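Local coordinates for RagB/SusD family nutrient uptake outer membrane protein (Bacteroides thetaiotaomicron, PDB 7KV2), which probably binds beta-glucans at the bacterial cell surface as a SusD-family outer-membrane protein serving glycan uptake, at residues Asp55-Pro60 against Tyr155-Lys160. Sequence-based numbering, arbitrary orientation.
Sequences DPLHWP and YNWVWK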
loop_
_atom_site.group_PDB
_atom_site.type_symbol
_atom_site.label_atom_id
_atom_site.label_comp_id
_atom_site.label_asym_id
_atom_site.label_seq_id
_atom_site.Cartn_x
_atom_site.Cartn_y
_atom_site.Cartn_z
ATOM N N ASP A 55 -2.466 -7.133 13.861
ATOM C CA ASP A 55 -1.044 -7.518 13.666
ATOM C C ASP A 55 -0.770 -7.882 12.214
ATOM O O ASP A 55 0.290 -7.543 11.695
ATOM C CB ASP A 55 -0.621 -8.639 14.614
ATOM C CG ASP A 55 -0.145 -8.109 15.944
ATOM O OD1 ASP A 55 0.692 -7.183 15.951
ATOM O OD2 ASP A 55 -0.634 -8.617 16.975
ATOM N N PRO A 56 -1.645 -8.642 11.516
ATOM C CA PRO A 56 -1.351 -9.053 10.136
ATOM C C PRO A 56 -1.186 -7.877 9.147
ATOM O O PRO A 56 -0.588 -8.060 8.110
ATOM C CB PRO A 56 -2.538 -9.971 9.810
ATOM C CG PRO A 56 -2.889 -10.543 11.166
ATOM C CD PRO A 56 -2.848 -9.317 12.058
ATOM N N LEU A 57 -1.679 -6.685 9.499
ATOM C CA LEU A 57 -1.361 -5.448 8.721
ATOM C C LEU A 57 0.145 -5.351 8.473
ATOM O O LEU A 57 0.514 -4.934 7.333
ATOM C CB LEU A 57 -1.842 -4.178 9.443
ATOM C CG LEU A 57 -3.347 -3.985 9.506
ATOM C CD1 LEU A 57 -3.662 -2.790 10.378
ATOM C CD2 LEU A 57 -3.986 -3.847 8.127
ATOM N N HIS A 58 0.996 -5.650 9.460
ATOM C CA HIS A 58 2.449 -5.393 9.363
ATOM C C HIS A 58 3.196 -6.665 9.000
ATOM O O HIS A 58 4.380 -6.651 9.112
ATOM C CB HIS A 58 3.042 -4.725 10.612
ATOM C CG HIS A 58 2.959 -5.521 11.872
ATOM N ND1 HIS A 58 3.886 -6.485 12.226
ATOM C CD2 HIS A 58 2.062 -5.477 12.871
ATOM C CE1 HIS A 58 3.535 -7.012 13.395
ATOM N NE2 HIS A 58 2.441 -6.395 13.820
ATOM N N TRP A 59 2.539 -7.705 8.496
ATOM C CA TRP A 59 3.210 -8.986 8.147
ATOM C C TRP A 59 3.751 -9.089 6.720
ATOM O O TRP A 59 4.814 -9.683 6.574
ATOM C CB TRP A 59 2.221 -10.146 8.384
ATOM C CG TRP A 59 1.980 -10.432 9.833
ATOM C CD1 TRP A 59 2.457 -9.756 10.917
ATOM C CD2 TRP A 59 1.135 -11.486 10.355
ATOM N NE1 TRP A 59 1.972 -10.318 12.073
ATOM C CE2 TRP A 59 1.154 -11.374 11.761
ATOM C CE3 TRP A 59 0.373 -12.499 9.767
ATOM C CZ2 TRP A 59 0.450 -12.252 12.590
ATOM C CZ3 TRP A 59 -0.306 -13.380 10.584
ATOM C CH2 TRP A 59 -0.263 -13.257 11.973
ATOM N N PRO A 60 3.001 -8.718 5.646
ATOM C CA PRO A 60 3.263 -9.245 4.310
ATOM C C PRO A 60 4.621 -8.916 3.692
ATOM O O PRO A 60 5.121 -9.694 2.872
ATOM C CB PRO A 60 2.152 -8.703 3.389
ATOM C CG PRO A 60 1.369 -7.743 4.196
ATOM C CD PRO A 60 1.786 -7.908 5.646
ATOM N N TYR A 155 -9.808 -8.346 3.270
ATOM C CA TYR A 155 -10.509 -8.895 2.077
ATOM C C TYR A 155 -10.157 -8.074 0.830
ATOM O O TYR A 155 -10.036 -8.640 -0.232
ATOM C CB TYR A 155 -12.030 -8.936 2.257
ATOM C CG TYR A 155 -12.477 -10.210 2.919
ATOM C CD1 TYR A 155 -12.202 -11.420 2.321
ATOM C CD2 TYR A 155 -13.178 -10.223 4.112
ATOM C CE1 TYR A 155 -12.572 -12.625 2.894
ATOM C CE2 TYR A 155 -13.568 -11.426 4.691
ATOM C CZ TYR A 155 -13.252 -12.629 4.094
ATOM O OH TYR A 155 -13.617 -13.837 4.640
ATOM N N ASN A 156 -9.906 -6.776 0.988
ATOM C CA ASN A 156 -9.527 -5.889 -0.118
ATOM C C ASN A 156 -8.186 -6.365 -0.690
ATOM O O ASN A 156 -8.016 -6.314 -1.918
ATOM C CB ASN A 156 -9.505 -4.430 0.361
ATOM C CG ASN A 156 -9.208 -3.500 -0.774
ATOM O OD1 ASN A 156 -9.899 -3.541 -1.803
ATOM N ND2 ASN A 156 -8.176 -2.666 -0.591
ATOM N N TRP A 157 -7.263 -6.854 0.138
ATOM C CA TRP A 157 -5.957 -7.327 -0.377
ATOM C C TRP A 157 -6.251 -8.502 -1.346
ATOM O O TRP A 157 -5.721 -8.542 -2.451
ATOM C CB TRP A 157 -5.075 -7.796 0.773
ATOM C CG TRP A 157 -4.400 -6.731 1.599
ATOM C CD1 TRP A 157 -4.318 -5.395 1.357
ATOM C CD2 TRP A 157 -3.633 -6.972 2.790
ATOM N NE1 TRP A 157 -3.559 -4.787 2.324
ATOM C CE2 TRP A 157 -3.112 -5.726 3.205
ATOM C CE3 TRP A 157 -3.320 -8.113 3.532
ATOM C CZ2 TRP A 157 -2.342 -5.586 4.353
ATOM C CZ3 TRP A 157 -2.498 -7.984 4.643
ATOM C CH2 TRP A 157 -2.004 -6.728 5.033
ATOM N N VAL A 158 -7.058 -9.474 -0.925
ATOM C CA VAL A 158 -7.306 -10.663 -1.797
ATOM C C VAL A 158 -8.306 -10.343 -2.901
ATOM O O VAL A 158 -8.140 -10.917 -3.984
ATOM C CB VAL A 158 -7.658 -11.931 -0.998
ATOM C CG1 VAL A 158 -6.418 -12.565 -0.395
ATOM C CG2 VAL A 158 -8.704 -11.683 0.068
ATOM N N TRP A 159 -9.262 -9.463 -2.669
ATOM C CA TRP A 159 -10.243 -9.017 -3.689
ATOM C C TRP A 159 -9.491 -8.392 -4.869
ATOM O O TRP A 159 -9.727 -8.770 -6.061
ATOM C CB TRP A 159 -11.258 -8.072 -3.072
ATOM C CG TRP A 159 -12.280 -7.493 -4.002
ATOM C CD1 TRP A 159 -13.235 -8.179 -4.707
ATOM C CD2 TRP A 159 -12.472 -6.103 -4.316
ATOM N NE1 TRP A 159 -14.004 -7.312 -5.429
ATOM C CE2 TRP A 159 -13.541 -6.030 -5.235
ATOM C CE3 TRP A 159 -11.825 -4.917 -3.948
ATOM C CZ2 TRP A 159 -13.996 -4.820 -5.740
ATOM C CZ3 TRP A 159 -12.272 -3.714 -4.445
ATOM C CH2 TRP A 159 -13.367 -3.661 -5.317
ATOM N N LYS A 160 -8.586 -7.454 -4.574
ATOM C CA LYS A 160 -7.852 -6.757 -5.647
ATOM C C LYS A 160 -6.936 -7.733 -6.376
ATOM O O LYS A 160 -6.933 -7.674 -7.602
ATOM C CB LYS A 160 -7.084 -5.529 -5.111
ATOM C CG LYS A 160 -8.002 -4.338 -4.928
ATOM C CD LYS A 160 -7.262 -3.033 -4.833
ATOM C CE LYS A 160 -8.171 -1.871 -5.119
ATOM N NZ LYS A 160 -7.398 -0.614 -5.098
#
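Apolar packing joins Trp157 of helix 137-162 to Pro60 and Leu57 of the loop that follows helix 43-53. The benzo end of the indole does the touching: CH2 lies 3.6 Å from Pro60 CG, and the two side chains cross at about a right angle. Leu57 is a looser neighbour, its CD2 4.5 Å from Trp157 CZ2. With CG beside the backbone N and anti to the carbonyl carbon (chi1 -78°), the indole projects toward the loop and bridges most of the 10.4 Å between Trp157 CA and Leu57 CA.

Polar atoms meet the same rim. The carbonyl oxygens of Pro56 and Leu57 lie at the ring edge, in its plane, with Pro56 O 3.6 Å and Leu57 O 3.9 Å from Trp157 CH2; the rim carbons thus face backbone oxygens. SusD-family proteins are built on a helical, tetratricopeptide-like scaffold, and here helix 137-162, probably part of that scaffold, meets the loop between helices 43-53 and 70-75 in the buried interior. Tyr154 of the same helix meets the indole edge-to-face.

Hydrogen bonds within 55-60 shape the surface that Trp157 meets. Trp59 N donates to Pro56 O (3.2 Å), while His58 N donates to Asp55 O. On the far side of the turn, His58 NE2 reaches the anti lone pair of Asp55 OD1 at 2.9 Å (161°), nearly in the imidazole plane, which helps to fix the rotation of the imidazole. Replacing Trp157 with an alanine would probably open a gap beside Pro60 and leave the 55-57 turn without its packing partner from 155-160.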